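Local structure of phosphodiesterase (Trypanosoma brucei brucei, 5H2Q) at residues A[15-21]-A[44-48]; A[25-29]-A[101-106]; A[52-56]-A[68-72]; A[112-117]-A[230-234]; A[118-122]-A[234-238]. The protein belongs to the phosphodiesterase family of the HD superfamily, an all-helical fold whose metal site here binds a zinc ion, with a magnesium ion also in the model. Where two conformers were deposited one is given. Numbering follows the deposited sequence.

Interaction 1: A[15-21]-A[44-48]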
# COMPACT_ATOMS: atom_id res chain seq x y z
N ALA A 15 8.52 -23.35 -1.47
CA ALA A 15 7.84 -22.92 -2.69
C ALA A 15 8.13 -21.43 -3.00
O ALA A 15 8.06 -21.02 -4.15
CB ALA A 15 6.34 -23.16 -2.58
N VAL A 16 8.50 -20.64 -1.97
CA VAL A 16 8.80 -19.22 -2.17
C VAL A 16 10.30 -18.98 -2.31
O VAL A 16 10.71 -18.25 -3.21
CB VAL A 16 8.19 -18.33 -1.07
CG1 VAL A 16 8.67 -16.88 -1.19
CG2 VAL A 16 6.67 -18.40 -1.08
N LEU A 17 11.10 -19.59 -1.40
CA LEU A 17 12.56 -19.46 -1.28
C LEU A 17 13.26 -19.72 -2.60
O LEU A 17 14.20 -19.03 -2.94
CB LEU A 17 13.11 -20.45 -0.22
CG LEU A 17 13.35 -19.95 1.20
CD1 LEU A 17 13.40 -21.11 2.17
CD2 LEU A 17 14.65 -19.14 1.32
N ARG A 18 12.77 -20.73 -3.32
CA ARG A 18 13.32 -21.21 -4.58
C ARG A 18 13.07 -20.29 -5.78
O ARG A 18 13.63 -20.58 -6.84
CB ARG A 18 12.79 -22.64 -4.84
CG ARG A 18 13.83 -23.75 -4.57
CD ARG A 18 14.35 -23.81 -3.14
NE ARG A 18 15.12 -25.03 -2.89
CZ ARG A 18 14.61 -26.18 -2.45
NH1 ARG A 18 13.30 -26.28 -2.22
NH2 ARG A 18 15.39 -27.23 -2.25
N ILE A 19 12.33 -19.16 -5.63
CA ILE A 19 12.06 -18.28 -6.78
C ILE A 19 13.05 -17.10 -6.89
O ILE A 19 13.19 -16.31 -5.96
CB ILE A 19 10.58 -17.82 -6.79
CG1 ILE A 19 9.60 -19.02 -6.77
CG2 ILE A 19 10.27 -16.83 -7.95
CD1 ILE A 19 8.17 -18.63 -6.45
N GLU A 20 13.68 -16.95 -8.06
CA GLU A 20 14.62 -15.85 -8.27
C GLU A 20 14.28 -15.05 -9.53
O GLU A 20 13.53 -15.56 -10.38
CB GLU A 20 16.08 -16.36 -8.28
CG GLU A 20 16.62 -16.58 -6.87
CD GLU A 20 18.08 -17.00 -6.79
OE1 GLU A 20 18.95 -16.12 -6.94
OE2 GLU A 20 18.34 -18.19 -6.53
N PHE A 21 14.82 -13.82 -9.66
CA PHE A 21 14.48 -12.93 -10.78
C PHE A 21 15.74 -12.37 -11.44
O PHE A 21 15.88 -11.15 -11.50
CB PHE A 21 13.57 -11.78 -10.31
CG PHE A 21 12.36 -12.26 -9.54
CD1 PHE A 21 11.26 -12.78 -10.19
CD2 PHE A 21 12.32 -12.16 -8.14
CE1 PHE A 21 10.15 -13.25 -9.47
CE2 PHE A 21 11.22 -12.65 -7.43
CZ PHE A 21 10.15 -13.20 -8.10
N LEU A 44 0.81 -16.48 -6.22
CA LEU A 44 0.96 -16.04 -4.82
C LEU A 44 2.38 -16.33 -4.30
O LEU A 44 2.89 -15.57 -3.48
CB LEU A 44 -0.11 -16.69 -3.91
CG LEU A 44 -1.55 -16.23 -4.08
CD1 LEU A 44 -2.50 -17.15 -3.28
CD2 LEU A 44 -1.73 -14.75 -3.65
N ASP A 45 3.03 -17.40 -4.79
CA ASP A 45 4.41 -17.71 -4.42
C ASP A 45 5.37 -16.66 -5.05
O ASP A 45 6.25 -16.17 -4.36
CB ASP A 45 4.80 -19.12 -4.87
CG ASP A 45 4.15 -20.23 -4.06
OD1 ASP A 45 3.72 -19.96 -2.92
OD2 ASP A 45 4.14 -21.38 -4.54
N VAL A 46 5.17 -16.31 -6.34
CA VAL A 46 5.97 -15.30 -7.06
C VAL A 46 5.80 -13.93 -6.37
O VAL A 46 6.80 -13.25 -6.17
CB VAL A 46 5.61 -15.28 -8.56
CG1 VAL A 46 6.05 -13.98 -9.26
CG2 VAL A 46 6.19 -16.51 -9.27
N ALA A 47 4.53 -13.54 -5.99
CA ALA A 47 4.23 -12.29 -5.27
C ALA A 47 5.03 -12.24 -3.96
O ALA A 47 5.72 -11.25 -3.73
CB ALA A 47 2.74 -12.16 -5.00
N ALA A 48 5.00 -13.34 -3.16
CA ALA A 48 5.77 -13.41 -1.91
C ALA A 48 7.29 -13.35 -2.20
O ALA A 48 8.01 -12.65 -1.50
CB ALA A 48 5.42 -14.68 -1.14
O HOH W 1 6.29 -21.93 -6.13
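In this all-helical phosphodiesterase fold, the C-terminal end of helix 10-17 and the chain leaving it pack on the first turns of helix 43-58, burying 316 Å² with no direct hydrogen bond between them. Apolar side chains of 15-21 pack on Val-46 and Ala-48 and also lie against Asp-45. Val-16 CG2 lies 3.9 Å from Ala-48 CB, and Val-16 CA lies 5.2 Å from Asp-45 CA, so the backbones run close here. Past the helix, Ile-19 points toward its partner and sets CD1 4.0 Å from Val-46 CG2, while Phe-21 CE1 reaches Val-46 CG1 at 4.2 Å; Val-46 O lies at the ring edge, near its plane. Within 15-21, Ile-19 N bonds to Val-16 O (3.1 Å) where the helix ends. The polar part centres on Asp-45, whose OD1 makes a salt bridge with Arg-79 of helix 68-80. Its other oxygen is bridged by water: one molecule donates to Ala-15 O at 2.8 Å and to Asp-45 OD2 at 2.7 Å.

Interaction 2: A[25-29]-A[101-106]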
# COMPACT_ATOMS: atom_id res chain seq x y z
N ASP A 25 14.04 -7.12 -13.43
CA ASP A 25 14.42 -6.24 -12.35
C ASP A 25 13.22 -5.79 -11.50
O ASP A 25 12.45 -4.92 -11.92
CB ASP A 25 15.20 -5.06 -12.91
CG ASP A 25 15.70 -4.07 -11.89
OD1 ASP A 25 15.58 -4.35 -10.67
OD2 ASP A 25 16.25 -3.02 -12.30
N VAL A 26 13.13 -6.31 -10.27
CA VAL A 26 12.01 -5.98 -9.35
C VAL A 26 12.14 -4.57 -8.76
O VAL A 26 11.23 -4.12 -8.07
CB VAL A 26 11.79 -7.05 -8.26
CG1 VAL A 26 11.45 -8.41 -8.89
CG2 VAL A 26 12.99 -7.15 -7.31
N THR A 27 13.27 -3.88 -9.00
CA THR A 27 13.47 -2.53 -8.46
C THR A 27 13.08 -1.41 -9.45
O THR A 27 13.18 -0.24 -9.11
CB THR A 27 14.94 -2.32 -8.02
OG1 THR A 27 15.77 -2.18 -9.17
CG2 THR A 27 15.47 -3.41 -7.08
N ASP A 28 12.73 -1.77 -10.68
CA ASP A 28 12.42 -0.79 -11.74
C ASP A 28 11.05 -0.11 -11.61
O ASP A 28 10.08 -0.76 -11.24
CB ASP A 28 12.55 -1.47 -13.11
CG ASP A 28 12.82 -0.47 -14.22
OD1 ASP A 28 14.02 -0.15 -14.45
OD2 ASP A 28 11.85 0.09 -14.76
N ILE A 29 10.96 1.20 -12.00
CA ILE A 29 9.66 1.87 -11.99
C ILE A 29 8.68 1.22 -12.98
O ILE A 29 7.48 1.30 -12.74
CB ILE A 29 9.71 3.41 -12.15
CG1 ILE A 29 10.08 3.85 -13.60
CG2 ILE A 29 10.64 4.06 -11.09
CD1 ILE A 29 9.85 5.36 -13.88
N TYR A 101 9.40 1.22 -2.71
CA TYR A 101 10.83 0.99 -2.91
C TYR A 101 11.35 1.92 -4.05
O TYR A 101 12.39 2.57 -3.89
CB TYR A 101 11.10 -0.47 -3.29
CG TYR A 101 12.58 -0.76 -3.36
CD1 TYR A 101 13.31 -0.48 -4.52
CD2 TYR A 101 13.25 -1.29 -2.27
CE1 TYR A 101 14.68 -0.70 -4.57
CE2 TYR A 101 14.63 -1.51 -2.31
CZ TYR A 101 15.34 -1.23 -3.46
OH TYR A 101 16.69 -1.51 -3.52
N THR A 102 10.60 2.03 -5.16
CA THR A 102 11.02 2.92 -6.25
C THR A 102 11.02 4.36 -5.83
O THR A 102 11.89 5.11 -6.30
CB THR A 102 10.24 2.73 -7.55
OG1 THR A 102 8.92 3.23 -7.38
CG2 THR A 102 10.22 1.26 -8.04
N PHE A 103 10.03 4.79 -5.01
CA PHE A 103 10.01 6.20 -4.55
C PHE A 103 11.22 6.48 -3.72
O PHE A 103 11.84 7.51 -3.88
CB PHE A 103 8.74 6.52 -3.76
CG PHE A 103 7.44 6.39 -4.52
CD1 PHE A 103 7.41 6.41 -5.92
CD2 PHE A 103 6.23 6.27 -3.83
CE1 PHE A 103 6.20 6.32 -6.61
CE2 PHE A 103 5.02 6.18 -4.54
CZ PHE A 103 5.02 6.19 -5.91
N LEU A 104 11.59 5.53 -2.84
CA LEU A 104 12.76 5.71 -2.00
C LEU A 104 14.06 5.71 -2.77
O LEU A 104 14.87 6.62 -2.55
CB LEU A 104 12.82 4.60 -0.91
CG LEU A 104 11.73 4.62 0.15
CD1 LEU A 104 11.76 3.35 1.02
CD2 LEU A 104 11.85 5.87 1.03
N TYR A 105 14.29 4.72 -3.65
CA TYR A 105 15.62 4.50 -4.25
C TYR A 105 15.79 4.87 -5.73
O TYR A 105 16.92 4.82 -6.24
CB TYR A 105 16.06 3.06 -4.00
CG TYR A 105 16.13 2.78 -2.50
CD1 TYR A 105 17.08 3.41 -1.69
CD2 TYR A 105 15.17 1.99 -1.88
CE1 TYR A 105 17.10 3.21 -0.31
CE2 TYR A 105 15.18 1.78 -0.50
CZ TYR A 105 16.15 2.39 0.28
OH TYR A 105 16.18 2.17 1.63
N ARG A 106 14.70 5.26 -6.41
CA ARG A 106 14.76 5.76 -7.78
C ARG A 106 14.35 7.24 -7.69
O ARG A 106 14.88 8.06 -8.43
CB ARG A 106 13.84 4.99 -8.74
CG ARG A 106 14.11 3.48 -8.82
CD ARG A 106 15.38 3.18 -9.58
NE ARG A 106 15.48 1.76 -9.92
CZ ARG A 106 16.38 1.26 -10.75
NH1 ARG A 106 17.26 2.06 -11.34
NH2 ARG A 106 16.41 -0.04 -11.00
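Arg-106, just beyond the C-terminal end of helix 90-105, reaches into a type I beta turn formed by Asp-25 to Asp-28. Arg-106 NE donates to Thr-27 O (3.2 Å, 165°), and Arg-106 NH2 donates to Thr-27 OG1 (2.9 Å, 137°) while forming a salt bridge with Asp-25 OD2 (3.3 Å); both side-chain oxygens lie near the guanidinium plane. The turn is ordered from within by Asp-25 OD1, which accepts from Thr-27 N at 2.9 Å, an Asx turn, and from Thr-27 OG1 at 2.6 Å. That hydroxyl therefore both donates and accepts. To Arg-106 the Asp-28 carboxylate offers charge only: Asp-28 OD1 is 4.2 Å from Arg-106 NH2, over the guanidinium face; Asp-28 OD2 accepts from Asp-30 N. Beneath the polar layer, Ile-29 CG2 meets Thr-102 CB at 3.8 Å, and Thr-27 CG2 meets Tyr-101 CE1 at 3.8 Å. The contact sits at the surface, with Trp-319 of helix 318-334 touching Ile-29 and Thr-102, and Leu-54 of helix 43-58 touching Thr-27 and Tyr-101.

Interaction 3: A[52-56]-A[68-72]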
# COMPACT_ATOMS: atom_id res chain seq x y z
N TYR A 52 10.14 -10.73 -0.87
CA TYR A 52 11.28 -11.35 -0.18
C TYR A 52 12.61 -10.95 -0.82
O TYR A 52 13.48 -10.45 -0.12
CB TYR A 52 11.09 -12.88 -0.18
CG TYR A 52 12.17 -13.66 0.54
CD1 TYR A 52 12.34 -13.55 1.92
CD2 TYR A 52 12.92 -14.62 -0.14
CE1 TYR A 52 13.31 -14.29 2.59
CE2 TYR A 52 13.90 -15.37 0.52
CZ TYR A 52 14.08 -15.21 1.89
OH TYR A 52 15.04 -15.93 2.54
N ARG A 53 12.74 -11.14 -2.14
CA ARG A 53 13.97 -10.80 -2.85
C ARG A 53 14.22 -9.31 -2.92
O ARG A 53 15.38 -8.89 -2.85
CB ARG A 53 14.00 -11.47 -4.24
CG ARG A 53 14.01 -12.98 -4.20
CD ARG A 53 15.19 -13.51 -3.41
NE ARG A 53 15.15 -14.96 -3.22
CZ ARG A 53 16.09 -15.67 -2.59
NH1 ARG A 53 15.98 -16.98 -2.48
NH2 ARG A 53 17.16 -15.06 -2.09
N LEU A 54 13.16 -8.51 -3.04
CA LEU A 54 13.34 -7.05 -3.04
C LEU A 54 13.97 -6.60 -1.72
O LEU A 54 14.97 -5.88 -1.71
CB LEU A 54 11.99 -6.36 -3.23
CG LEU A 54 12.01 -4.83 -3.27
CD1 LEU A 54 12.71 -4.31 -4.56
CD2 LEU A 54 10.61 -4.30 -3.16
N LEU A 55 13.40 -7.07 -0.61
CA LEU A 55 13.87 -6.68 0.71
C LEU A 55 15.25 -7.28 1.04
O LEU A 55 16.13 -6.56 1.48
CB LEU A 55 12.81 -6.98 1.77
CG LEU A 55 11.67 -5.95 1.95
CD1 LEU A 55 11.08 -5.46 0.61
CD2 LEU A 55 10.57 -6.49 2.84
N LEU A 56 15.46 -8.58 0.79
CA LEU A 56 16.81 -9.13 1.09
C LEU A 56 17.87 -8.46 0.20
O LEU A 56 18.99 -8.21 0.65
CB LEU A 56 16.86 -10.65 0.85
CG LEU A 56 16.35 -11.57 1.93
CD1 LEU A 56 16.75 -13.01 1.60
CD2 LEU A 56 16.87 -11.19 3.33
N ASP A 68 16.89 -13.92 7.43
CA ASP A 68 16.13 -14.28 6.23
C ASP A 68 14.91 -15.12 6.58
O ASP A 68 13.84 -14.87 6.04
CB ASP A 68 16.98 -15.10 5.23
CG ASP A 68 18.31 -14.51 4.84
OD1 ASP A 68 18.61 -13.36 5.26
OD2 ASP A 68 19.06 -15.19 4.11
N GLU A 69 15.05 -16.07 7.52
CA GLU A 69 13.91 -16.92 7.89
C GLU A 69 12.78 -16.12 8.53
O GLU A 69 11.61 -16.43 8.26
CB GLU A 69 14.35 -18.09 8.79
CG GLU A 69 15.14 -19.14 8.01
CD GLU A 69 15.61 -20.36 8.79
OE1 GLU A 69 16.80 -20.73 8.66
OE2 GLU A 69 14.77 -20.99 9.47
N VAL A 70 13.12 -15.10 9.35
CA VAL A 70 12.10 -14.28 10.03
C VAL A 70 11.37 -13.45 8.96
O VAL A 70 10.15 -13.39 8.95
CB VAL A 70 12.65 -13.44 11.20
CG1 VAL A 70 11.66 -12.36 11.64
CG2 VAL A 70 12.99 -14.35 12.40
N LEU A 71 12.14 -12.87 8.03
CA LEU A 71 11.54 -12.07 6.96
C LEU A 71 10.58 -12.95 6.13
O LEU A 71 9.45 -12.55 5.86
CB LEU A 71 12.63 -11.45 6.08
CG LEU A 71 12.12 -10.66 4.85
CD1 LEU A 71 11.37 -9.39 5.26
CD2 LEU A 71 13.28 -10.33 3.88
N LEU A 72 11.01 -14.18 5.80
CA LEU A 72 10.13 -15.06 5.03
C LEU A 72 8.90 -15.45 5.82
O LEU A 72 7.81 -15.36 5.27
CB LEU A 72 10.87 -16.28 4.47
CG LEU A 72 10.02 -17.13 3.48
CD1 LEU A 72 9.53 -16.30 2.26
CD2 LEU A 72 10.75 -18.35 3.04
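Tyr-52 and Leu-71 contribute the largest areas to this helix-helix contact, 91 and 83 Å² of a total of 341 Å². Helices 43-58 and 68-80 pack roughly antiparallel here, within the all-helical phosphodiesterase fold: segments 52-56 and 68-72 have 140° between their N-to-C axes and a closest axial approach of 10.8 Å. The nearest CA pairs confirm the sense: Tyr-52 with Leu-72 at 6.5 Å, and Leu-56 with Asp-68 at 7.3 Å. The t rotamer of Tyr-52 (chi1 -178°) lays its ring along helix 68-80. Leu-72 CD1 stands 4.2 Å from the centroid of the Tyr-52 ring and 19° off the ring normal, a CH-pi contact, while Leu-72 CB approaches Tyr-52 CE1 at 3.7 Å. The phenol end reaches the first turn of helix 68-80, where Tyr-52 OH is 3.4 Å from Asp-68 CB.

Leu-71 points toward helix 43-58 and meets three residues there: its CD2 is 3.9 Å from Tyr-52 CD1 and 3.7 Å from Leu-56 CD2, and its CD1 is 3.9 Å from Leu-55 CD2. Ile-123 of helix 115-127 touches both Leu-55 and Leu-71, and Leu-17 of helix 10-17 covers Tyr-52 and Leu-72. Asp-68 OD1 lies 3.4 Å from Leu-56 CD2. No hydrogen bond crosses between the segments. The pairing therefore rests here on aliphatic and aromatic packing, with the Asp-68 carboxylate touching Leu-56 at the exposed margin.

Interaction 4: A[112-117]-A[230-234]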
# COMPACT_ATOMS: atom_id res chain seq x y z
N LYS A 112 15.46 11.67 2.63
CA LYS A 112 14.55 12.35 3.55
C LYS A 112 14.17 11.52 4.77
O LYS A 112 13.44 12.00 5.64
CB LYS A 112 13.25 12.74 2.81
CG LYS A 112 13.40 13.33 1.39
CD LYS A 112 14.15 14.66 1.36
CE LYS A 112 14.12 15.26 -0.01
NZ LYS A 112 15.13 16.33 -0.15
N LEU A 113 14.63 10.24 4.84
CA LEU A 113 14.30 9.32 5.91
C LEU A 113 15.52 8.58 6.37
O LEU A 113 16.44 8.40 5.59
CB LEU A 113 13.28 8.27 5.39
CG LEU A 113 11.87 8.78 5.01
CD1 LEU A 113 11.03 7.63 4.47
CD2 LEU A 113 11.19 9.47 6.22
N THR A 114 15.53 8.10 7.62
CA THR A 114 16.65 7.29 8.04
C THR A 114 16.49 5.91 7.39
O THR A 114 15.39 5.54 6.98
CB THR A 114 16.69 7.12 9.56
OG1 THR A 114 15.56 6.35 10.00
CG2 THR A 114 16.79 8.46 10.33
N GLU A 115 17.58 5.15 7.33
CA GLU A 115 17.61 3.79 6.82
C GLU A 115 16.59 2.90 7.56
O GLU A 115 15.88 2.12 6.92
CB GLU A 115 19.01 3.26 7.04
CG GLU A 115 19.44 2.26 6.02
CD GLU A 115 20.94 2.07 6.04
OE1 GLU A 115 21.53 1.98 7.14
OE2 GLU A 115 21.51 1.96 4.93
N LEU A 116 16.50 3.04 8.91
CA LEU A 116 15.52 2.30 9.70
C LEU A 116 14.11 2.63 9.22
O LEU A 116 13.32 1.72 9.04
CB LEU A 116 15.65 2.57 11.21
CG LEU A 116 14.59 1.88 12.12
CD1 LEU A 116 14.52 0.37 11.87
CD2 LEU A 116 14.80 2.22 13.56
N GLU A 117 13.81 3.93 9.01
CA GLU A 117 12.46 4.33 8.54
C GLU A 117 12.12 3.74 7.15
O GLU A 117 10.97 3.42 6.88
CB GLU A 117 12.31 5.84 8.59
CG GLU A 117 12.23 6.39 10.00
CD GLU A 117 12.56 7.86 10.10
OE1 GLU A 117 13.05 8.44 9.10
OE2 GLU A 117 12.24 8.44 11.16
N ARG A 230 9.86 13.61 9.55
CA ARG A 230 10.10 12.29 8.93
C ARG A 230 8.83 11.42 8.94
O ARG A 230 8.56 10.76 7.93
CB ARG A 230 11.30 11.56 9.55
CG ARG A 230 12.60 12.35 9.38
CD ARG A 230 13.87 11.52 9.61
NE ARG A 230 13.82 10.75 10.85
CZ ARG A 230 14.14 11.22 12.05
NH1 ARG A 230 14.53 12.48 12.20
NH2 ARG A 230 14.06 10.44 13.11
N GLN A 231 8.06 11.45 10.04
CA GLN A 231 6.79 10.70 10.14
C GLN A 231 5.80 11.17 9.08
O GLN A 231 5.16 10.35 8.43
CB GLN A 231 6.15 10.77 11.53
CG GLN A 231 4.89 9.88 11.66
CD GLN A 231 5.20 8.39 11.49
OE1 GLN A 231 6.03 7.83 12.22
NE2 GLN A 231 4.59 7.75 10.49
N MET A 232 5.68 12.49 8.89
CA MET A 232 4.80 13.01 7.85
C MET A 232 5.26 12.58 6.46
O MET A 232 4.43 12.27 5.63
CB MET A 232 4.60 14.54 7.98
CG MET A 232 3.68 14.93 9.14
SD MET A 232 2.02 14.21 9.22
CE MET A 232 1.51 14.37 7.53
N THR A 233 6.60 12.51 6.21
CA THR A 233 7.14 12.03 4.94
C THR A 233 6.76 10.54 4.80
O THR A 233 6.36 10.12 3.71
CB THR A 233 8.66 12.25 4.87
OG1 THR A 233 8.94 13.64 5.05
CG2 THR A 233 9.24 11.78 3.57
N MET A 234 6.90 9.75 5.88
CA MET A 234 6.53 8.32 5.85
C MET A 234 5.03 8.17 5.53
O MET A 234 4.68 7.36 4.67
CB MET A 234 6.83 7.67 7.21
CG MET A 234 8.32 7.57 7.53
SD MET A 234 8.64 6.70 9.06
CE MET A 234 8.28 4.99 8.53
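This is a partly buried contact that joins the N-terminal end of helix 115-127, with the residues leading into it, to helix 227-242; it combines a salt bridge with apolar packing over 364 Å². Arg-230 NE donates to Glu-117 OE2 at 2.8 Å (150°), and a weak second bond runs from Arg-230 NH2 to the same Glu-117 OE2 at 3.3 Å (128°). The other carboxylate oxygen turns back to its own segment: Thr-114 N donates to Glu-117 OE1 at 2.9 Å, while Glu-117 N donates to Thr-114 OG1 at 3.1 Å. Arg-230 has a further partner, its NH1 donating to Val-224 O, and Thr-114 CG2 lies over one face of the guanidinium. Beside this polar group, Leu-113 CD2 packs 3.7 Å from Met-234 CG and 4.0 Å from Thr-233 CB. Farther along the helices, Glu-117 CG lies 3.7 Å from Met-234 SD, and Glu-117 O is 3.5 Å from Met-234 CE. The reciprocal Thr-114 and Glu-117 bonds, with threonine at the N-cap, define a capping box, here one whose glutamate also makes the salt bridge to a second helix.

Interaction 5: A[118-122]-A[234-238]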
# COMPACT_ATOMS: atom_id res chain seq x y z
N CYS A 118 13.13 3.61 6.28
CA CYS A 118 12.95 3.01 4.96
C CYS A 118 12.55 1.54 5.13
O CYS A 118 11.58 1.10 4.51
CB CYS A 118 14.21 3.15 4.13
SG CYS A 118 14.54 4.86 3.60
N PHE A 119 13.25 0.82 6.01
CA PHE A 119 12.93 -0.58 6.31
C PHE A 119 11.50 -0.66 6.86
O PHE A 119 10.70 -1.45 6.38
CB PHE A 119 13.91 -1.13 7.36
CG PHE A 119 13.62 -2.56 7.75
CD1 PHE A 119 13.43 -3.53 6.77
CD2 PHE A 119 13.53 -2.93 9.09
CE1 PHE A 119 13.19 -4.87 7.13
CE2 PHE A 119 13.26 -4.26 9.44
CZ PHE A 119 13.09 -5.22 8.45
N VAL A 120 11.18 0.18 7.86
CA VAL A 120 9.84 0.21 8.44
C VAL A 120 8.78 0.45 7.37
O VAL A 120 7.76 -0.24 7.36
CB VAL A 120 9.75 1.25 9.61
CG1 VAL A 120 8.30 1.47 10.05
CG2 VAL A 120 10.65 0.83 10.79
N LEU A 121 9.00 1.42 6.47
CA LEU A 121 8.01 1.71 5.41
C LEU A 121 7.73 0.51 4.50
O LEU A 121 6.57 0.20 4.19
CB LEU A 121 8.55 2.83 4.52
CG LEU A 121 7.99 4.22 4.58
CD1 LEU A 121 8.36 4.93 3.28
CD2 LEU A 121 6.46 4.23 4.71
N LEU A 122 8.79 -0.20 4.09
CA LEU A 122 8.64 -1.36 3.19
C LEU A 122 7.89 -2.49 3.89
O LEU A 122 7.01 -3.11 3.29
CB LEU A 122 10.01 -1.80 2.68
CG LEU A 122 10.72 -0.74 1.81
CD1 LEU A 122 12.13 -1.16 1.52
CD2 LEU A 122 9.95 -0.48 0.50
N MET A 234 6.90 9.75 5.88
CA MET A 234 6.53 8.32 5.85
C MET A 234 5.03 8.17 5.53
O MET A 234 4.68 7.36 4.67
CB MET A 234 6.83 7.67 7.21
CG MET A 234 8.32 7.57 7.53
SD MET A 234 8.64 6.70 9.06
CE MET A 234 8.28 4.99 8.53
N ASP A 235 4.16 8.97 6.19
CA ASP A 235 2.70 8.91 5.93
C ASP A 235 2.42 9.24 4.47
O ASP A 235 1.69 8.52 3.79
CB ASP A 235 1.97 9.92 6.83
CG ASP A 235 2.02 9.68 8.31
OD1 ASP A 235 2.37 8.54 8.73
OD2 ASP A 235 1.67 10.61 9.07
N VAL A 236 3.03 10.33 3.97
CA VAL A 236 2.88 10.76 2.58
C VAL A 236 3.40 9.71 1.59
O VAL A 236 2.76 9.48 0.55
CB VAL A 236 3.53 12.16 2.40
CG1 VAL A 236 3.90 12.45 0.94
CG2 VAL A 236 2.59 13.21 2.96
N LEU A 237 4.49 9.00 1.92
CA LEU A 237 4.96 7.96 1.02
C LEU A 237 4.06 6.72 1.04
O LEU A 237 3.87 6.11 -0.00
CB LEU A 237 6.41 7.56 1.37
CG LEU A 237 7.47 8.47 0.83
CD1 LEU A 237 8.80 7.97 1.29
CD2 LEU A 237 7.44 8.52 -0.71
N MET A 238 3.54 6.34 2.21
CA MET A 238 2.59 5.22 2.31
C MET A 238 1.34 5.59 1.49
O MET A 238 0.86 4.80 0.68
CB MET A 238 2.21 5.03 3.80
CG MET A 238 1.44 3.75 4.12
SD MET A 238 2.11 2.16 3.49
CE MET A 238 3.81 2.22 4.03
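Leu-121 overlaps three residues of helix 227-242 and has 117 Å² covered by it, by far the largest share of the 271 Å² buried in this contact. Leu-121 CD2 lies 3.4 Å from Met-238 CE and 3.6 Å from the backbone oxygen Met-234 O, Leu-121 CD1 is 3.7 Å from Leu-237 CD1, and Leu-121 CG is 4.0 Å from Met-234 CE. The CA-to-CB bond of Leu-121 points sideways, but the end of the side chain comes nearer and lies among these partners.

Val-120 adds a smaller contact, with its CG1 3.8 Å from Met-234 CE. The CA-to-CB bonds of both methionines point sideways, but their ends come nearer to helix 115-127, from positions one turn apart, a spacing seen in the bond from Met-238 N to Met-234 O (2.9 Å). Segments 118-122 and 234-238 run broadly parallel, their axes 35° apart in direction and 10.8 Å apart at closest approach; the signed crossing angle is -35°. No hydrogen bond links them, and all five touching residues are buried. Ile-100 of helix 90-105 touches Leu-121 and Met-238, while Ser-194 of helix 185-200 touches Val-120 and Met-234. The Met-238 side chain is about 7 Å from the bound zinc ion, which His-92, His-128, Asp-129 and Asp-242 coordinate; the two helices thus form part of the helical core next to the phosphodiesterase metal site.

Overall arrangement
The centre of interaction 5 lies nearest the centre of the chain, about 10 Å away; like interaction 3 it is buried, and neither has a hydrogen bond between its segments. Interaction 2 is a surface contact dominated by arginine, while interactions 1 and 4 are partly buried and mix apolar packing with a bridging water or a salt bridge. Interactions 4 and 5 join the same two helices, 115-127 and 227-242, and share Met-234, so polar capping gives way to pure packing along one interface. Interactions 1 and 3 both use helix 43-58 and meet where Leu-17 packs on Tyr-52 and Leu-72. Helix 90-105 connects the groups: Tyr-101 touches Leu-54, and Leu-104 reaches both Leu-113 and Leu-237.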